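PDB 2ZXR: single-stranded-DNA-specific exonuclease RecJ from Thermus thermophilus, which degrades single-stranded DNA exonucleolytically in the 5' to 3' direction, using divalent metal ions, preferably magnesium, and takes part in DNA repair. Local coordinates for residues A[335-341]-A[362-366]; A[344-349]-A[367-371]. All coordinates share one frame; numbering follows the deposited sequence.

Both contacts lie in the DHHA1 domain of RecJ, with their centres about 11 Å apart, and both reach its mixed five-stranded sheet. Their segments alternate along the chain: 335-341 ends strand 332-335 and leads into helix 341-355, which carries 344-349; strand 359-363 and its hairpin turn then supply 362-366, and strand 366-370 supplies 367-371. Contact 1 lies where edge strand 332-335 and its neighbour 359-363 end, away from the metal site, whereas contact 2 lays the helix on the sheet and brings Arg370 nearer the catalytic metals. They meet at Met344, whose CE lies 3.3 Å from Ala363 N, so the helix of contact 2 also packs on the strand of contact 1.

Contact 1 of 2, residues A[335-341]-A[362-366]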
loop_
_atom_site.group_PDB
_atom_site.type_symbol
_atom_site.label_atom_id
_atom_site.label_comp_id
_atom_site.label_asym_id
_atom_site.label_seq_id
_atom_site.Cartn_x
_atom_site.Cartn_y
_atom_site.Cartn_z
ATOM N N LEU A 335 21.451 7.675 -20.243
ATOM C CA LEU A 335 21.686 6.862 -21.412
ATOM C C LEU A 335 22.699 5.800 -21.049
ATOM O O LEU A 335 23.722 6.107 -20.449
ATOM C CB LEU A 335 22.269 7.735 -22.538
ATOM C CG LEU A 335 22.767 7.020 -23.797
ATOM C CD1 LEU A 335 21.571 6.387 -24.542
ATOM C CD2 LEU A 335 23.488 8.028 -24.725
ATOM N N ASP A 336 22.414 4.556 -21.412
ATOM C CA ASP A 336 23.331 3.458 -21.164
ATOM C C ASP A 336 23.269 2.623 -22.438
ATOM O O ASP A 336 22.526 1.637 -22.529
ATOM C CB ASP A 336 22.903 2.657 -19.932
ATOM C CG ASP A 336 23.855 1.528 -19.622
ATOM O OD1 ASP A 336 24.952 1.496 -20.218
ATOM O OD2 ASP A 336 23.509 0.670 -18.790
ATOM N N PRO A 337 24.061 3.027 -23.447
ATOM C CA PRO A 337 24.167 2.412 -24.769
ATOM C C PRO A 337 24.000 0.906 -24.851
ATOM O O PRO A 337 23.212 0.420 -25.653
ATOM C CB PRO A 337 25.544 2.859 -25.247
ATOM C CG PRO A 337 25.678 4.218 -24.617
ATOM C CD PRO A 337 25.219 3.913 -23.212
ATOM N N GLU A 338 24.745 0.172 -24.032
ATOM C CA GLU A 338 24.679 -1.278 -24.075
ATOM C C GLU A 338 23.847 -1.916 -22.966
ATOM O O GLU A 338 23.937 -3.123 -22.752
ATOM C CB GLU A 338 26.089 -1.859 -24.044
ATOM C CG GLU A 338 26.921 -1.567 -25.288
ATOM C CD GLU A 338 26.244 -2.007 -26.577
ATOM O OE1 GLU A 338 25.911 -3.213 -26.713
ATOM O OE2 GLU A 338 26.047 -1.135 -27.459
ATOM N N GLY A 339 23.049 -1.112 -22.265
ATOM C CA GLY A 339 22.224 -1.645 -21.195
ATOM C C GLY A 339 21.214 -2.644 -21.732
ATOM O O GLY A 339 20.843 -2.576 -22.903
ATOM N N HIS A 340 20.784 -3.583 -20.893
ATOM C CA HIS A 340 19.803 -4.584 -21.305
ATOM C C HIS A 340 18.387 -3.987 -21.121
ATOM O O HIS A 340 18.002 -3.604 -20.031
ATOM C CB HIS A 340 19.993 -5.863 -20.462
ATOM C CG HIS A 340 19.235 -7.052 -20.976
ATOM N ND1 HIS A 340 19.783 -8.320 -21.025
ATOM C CD2 HIS A 340 17.987 -7.162 -21.495
ATOM C CE1 HIS A 340 18.909 -9.158 -21.558
ATOM N NE2 HIS A 340 17.811 -8.481 -21.854
ATOM N N PRO A 341 17.604 -3.876 -22.205
ATOM C CA PRO A 341 16.251 -3.307 -22.084
ATOM C C PRO A 341 15.337 -4.063 -21.131
ATOM O O PRO A 341 14.377 -3.500 -20.609
ATOM C CB PRO A 341 15.750 -3.305 -23.533
ATOM C CG PRO A 341 17.047 -3.046 -24.300
ATOM C CD PRO A 341 17.954 -4.057 -23.624
ATOM N N VAL A 362 17.435 5.226 -21.343
ATOM C CA VAL A 362 17.515 4.804 -22.738
ATOM C C VAL A 362 18.645 3.805 -22.818
ATOM O O VAL A 362 19.709 4.035 -22.251
ATOM C CB VAL A 362 17.869 5.982 -23.662
ATOM C CG1 VAL A 362 18.048 5.481 -25.102
ATOM C CG2 VAL A 362 16.788 7.037 -23.599
ATOM N N ALA A 363 18.421 2.686 -23.486
ATOM C CA ALA A 363 19.470 1.667 -23.638
ATOM C C ALA A 363 19.195 0.985 -24.939
ATOM O O ALA A 363 18.075 0.535 -25.173
ATOM C CB ALA A 363 19.433 0.647 -22.514
ATOM N N GLN A 364 20.204 0.925 -25.799
ATOM C CA GLN A 364 20.043 0.279 -27.095
ATOM C C GLN A 364 18.832 0.834 -27.867
ATOM O O GLN A 364 18.114 0.099 -28.549
ATOM C CB GLN A 364 19.933 -1.251 -26.892
ATOM C CG GLN A 364 21.219 -1.811 -26.261
ATOM C CD GLN A 364 21.279 -3.328 -26.228
ATOM O OE1 GLN A 364 20.859 -3.966 -25.253
ATOM N NE2 GLN A 364 21.807 -3.914 -27.290
ATOM N N GLY A 365 18.605 2.134 -27.750
ATOM C CA GLY A 365 17.515 2.754 -28.476
ATOM C C GLY A 365 16.122 2.515 -27.936
ATOM O O GLY A 365 15.131 2.958 -28.529
ATOM N N LYS A 366 16.024 1.782 -26.837
ATOM C CA LYS A 366 14.716 1.558 -26.239
ATOM C C LYS A 366 14.661 2.457 -25.030
ATOM O O LYS A 366 15.676 2.696 -24.383
ATOM C CB LYS A 366 14.536 0.091 -25.847
ATOM C CG LYS A 366 14.624 -0.858 -27.050
ATOM C CD LYS A 366 13.721 -0.367 -28.185
ATOM C CE LYS A 366 13.606 -1.390 -29.328
ATOM N NZ LYS A 366 12.799 -2.599 -28.928
#
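Asp336 N donates a nearly straight hydrogen bond to Val362 O, 2.9 Å long with an angle of 164° at the hydrogen, and approaches almost head-on to the carbonyl. The same oxygen also receives a CA-H...O contact from Leu335. Beside this backbone pairing, Leu335 and Val362 project to the same face of the sheet, where Leu335 CD1 meets Val362 CG1 at 3.7 Å. Leu335 CG is anti to its backbone nitrogen (chi1 172°), which helps bring that methyl to the valine branch. Phe407 of helix 407-419 and Glu404 also touch both side chains.

A second backbone link, Gln364 N to Pro337 O, is weak, at 3.1 Å and 130°. Between the two bonds sits Ala363, with CB 3.2 Å from Asp336 O and its CA-H also directed to that oxygen. Gly339 passes close by, its carbonyl oxygen 3.5 Å from Ala363 CB.

Here the parallel pairing of edge strand 332-335 with strand 359-363 comes to an end, and the chain sets out on the crossover through helix 341-355 that joins the two strands in a beta-alpha-beta unit. A type I turn from Asp336 to Gly339, closed by Gly339 N to Asp336 O, redirects the first segment across the strand end. The facing segment makes its own reversal, a type I' turn from Ala363 to Lys366 with backbone bonds in both directions between these two residues.

Gln364 lies over the loop, CG 3.1 Å from Pro337 O. Beyond it the Pro341 ring turns CG toward Ala363 O at 3.8 Å. Outside the two segments, the Asp336 side chain touches Met317 and Leu321 of helix 293-321, and its OD1 has a long, weak ion pair with Lys320.

Contact 2 of 2, residues A[344-349]-A[367-371]; sequences MGIVAS and GTVRS
The crossover helix of a beta-alpha-beta unit packs here on the mixed sheet of the DHHA1 domain: helix 341-355 lies against strand 366-370, the antiparallel hairpin partner of strand 359-363. The axes of segments 344-349 and 367-370 approach to 7.8 Å and run in similar directions, 33° apart. Thr368 and Arg370, two residues apart on the strand, face the helix, while Val369 between them points to the other side, against Ala377 and Leu381 of helix 377-383.

At the apolar end, Thr368 CG2 meets Met344 CG at 3.8 Å, the two side chains running alongside each other with opposite headings. Met344 CG stands between its own backbone nitrogen and carbonyl carbon (chi1 57°), a crowded position that carries the side chain along the sheet, where it also touches Leu361 and Ala363. Ala348, one helical turn on, points its CB at the strand and touches both Thr368 CG2 and, at 3.7 Å, Arg370 CG.

Arg370 lies across the same turn of the helix, from Gly345 to Ser349. After a bend at chi2, a further turn about CD-NE (chi4 -81°) carries the guanidinium back along the strand toward Thr368. One face of that group lies over Gly345, with NH2 3.5 Å from Gly345 CA; with no side chain here, the helix backbone can come this close. Ser349 OG sits obliquely to the guanidinium and 3.3 Å from Arg370 CG, against the aliphatic part of the chain. The Arg370 side chain is about 10 Å from that of Asp82, a manganese ligand, and about 13 Å from the bound magnesium ion. The guanidinium is held from the strand itself: NH1 donates to Val369 O at 2.8 Å, with the acceptor in the guanidinium plane but the donor well above the carbonyl plane.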
loop_
_atom_site.group_PDB
_atom_site.type_symbol
_atom_site.label_atom_id
_atom_site.label_comp_id
_atom_site.label_asym_id
_atom_site.label_seq_id
_atom_site.Cartn_x
_atom_site.Cartn_y
_atom_site.Cartn_z
ATOM N N MET A 344 16.025 -2.369 -17.415
ATOM C CA MET A 344 15.940 -0.932 -17.138
ATOM C C MET A 344 14.670 -0.467 -16.426
ATOM O O MET A 344 14.706 0.490 -15.672
ATOM C CB MET A 344 16.192 -0.086 -18.422
ATOM C CG MET A 344 15.278 -0.367 -19.620
ATOM S SD MET A 344 15.665 0.543 -21.232
ATOM C CE MET A 344 16.796 1.786 -20.723
ATOM N N GLY A 345 13.553 -1.156 -16.639
ATOM C CA GLY A 345 12.323 -0.743 -15.985
ATOM C C GLY A 345 12.469 -0.734 -14.466
ATOM O O GLY A 345 12.118 0.260 -13.805
ATOM N N ILE A 346 12.967 -1.836 -13.908
ATOM C CA ILE A 346 13.158 -1.902 -12.457
ATOM C C ILE A 346 14.276 -0.942 -11.984
ATOM O O ILE A 346 14.165 -0.342 -10.925
ATOM C CB ILE A 346 13.460 -3.352 -11.969
ATOM C CG1 ILE A 346 12.187 -4.218 -12.113
ATOM C CG2 ILE A 346 13.902 -3.321 -10.462
ATOM C CD1 ILE A 346 12.375 -5.679 -11.754
ATOM N N VAL A 347 15.343 -0.794 -12.765
ATOM C CA VAL A 347 16.414 0.128 -12.389
ATOM C C VAL A 347 15.834 1.551 -12.331
ATOM O O VAL A 347 16.160 2.325 -11.449
ATOM C CB VAL A 347 17.577 0.071 -13.404
ATOM C CG1 VAL A 347 18.623 1.125 -13.066
ATOM C CG2 VAL A 347 18.197 -1.303 -13.381
ATOM N N ALA A 348 14.948 1.885 -13.262
ATOM C CA ALA A 348 14.331 3.210 -13.258
ATOM C C ALA A 348 13.479 3.408 -11.992
ATOM O O ALA A 348 13.533 4.467 -11.370
ATOM C CB ALA A 348 13.465 3.389 -14.498
ATOM N N SER A 349 12.679 2.402 -11.615
ATOM C CA SER A 349 11.843 2.535 -10.418
ATOM C C SER A 349 12.736 2.668 -9.188
ATOM O O SER A 349 12.463 3.457 -8.274
ATOM C CB SER A 349 10.930 1.317 -10.248
ATOM O OG SER A 349 9.947 1.274 -11.272
ATOM N N GLY A 367 13.488 2.986 -24.730
ATOM C CA GLY A 367 13.395 3.872 -23.588
ATOM C C GLY A 367 12.323 3.487 -22.589
ATOM O O GLY A 367 11.266 2.968 -22.952
ATOM N N THR A 368 12.592 3.762 -21.318
ATOM C CA THR A 368 11.631 3.454 -20.287
ATOM C C THR A 368 11.482 4.666 -19.411
ATOM O O THR A 368 12.440 5.407 -19.218
ATOM C CB THR A 368 12.097 2.285 -19.402
ATOM O OG1 THR A 368 11.032 1.931 -18.515
ATOM C CG2 THR A 368 13.304 2.702 -18.534
ATOM N N VAL A 369 10.284 4.861 -18.874
ATOM C CA VAL A 369 10.007 5.982 -17.986
ATOM C C VAL A 369 9.239 5.509 -16.748
ATOM O O VAL A 369 8.341 4.680 -16.861
ATOM C CB VAL A 369 9.077 7.042 -18.645
ATOM C CG1 VAL A 369 8.918 8.222 -17.693
ATOM C CG2 VAL A 369 9.636 7.517 -20.004
ATOM N N ARG A 370 9.613 6.025 -15.580
ATOM C CA ARG A 370 8.899 5.778 -14.342
ATOM C C ARG A 370 8.738 7.184 -13.821
ATOM O O ARG A 370 9.698 7.958 -13.797
ATOM C CB ARG A 370 9.702 4.924 -13.333
ATOM C CG ARG A 370 9.838 3.438 -13.740
ATOM C CD ARG A 370 8.473 2.727 -13.846
ATOM N NE ARG A 370 8.589 1.351 -14.349
ATOM C CZ ARG A 370 8.716 1.014 -15.636
ATOM N NH1 ARG A 370 8.736 1.944 -16.602
ATOM N NH2 ARG A 370 8.851 -0.265 -15.967
ATOM N N SER A 371 7.528 7.535 -13.425
ATOM C CA SER A 371 7.287 8.864 -12.915
ATOM C C SER A 371 6.372 8.813 -11.699
ATOM O O SER A 371 5.906 7.740 -11.290
ATOM C CB SER A 371 6.648 9.737 -14.003
ATOM O OG SER A 371 6.632 11.110 -13.615
#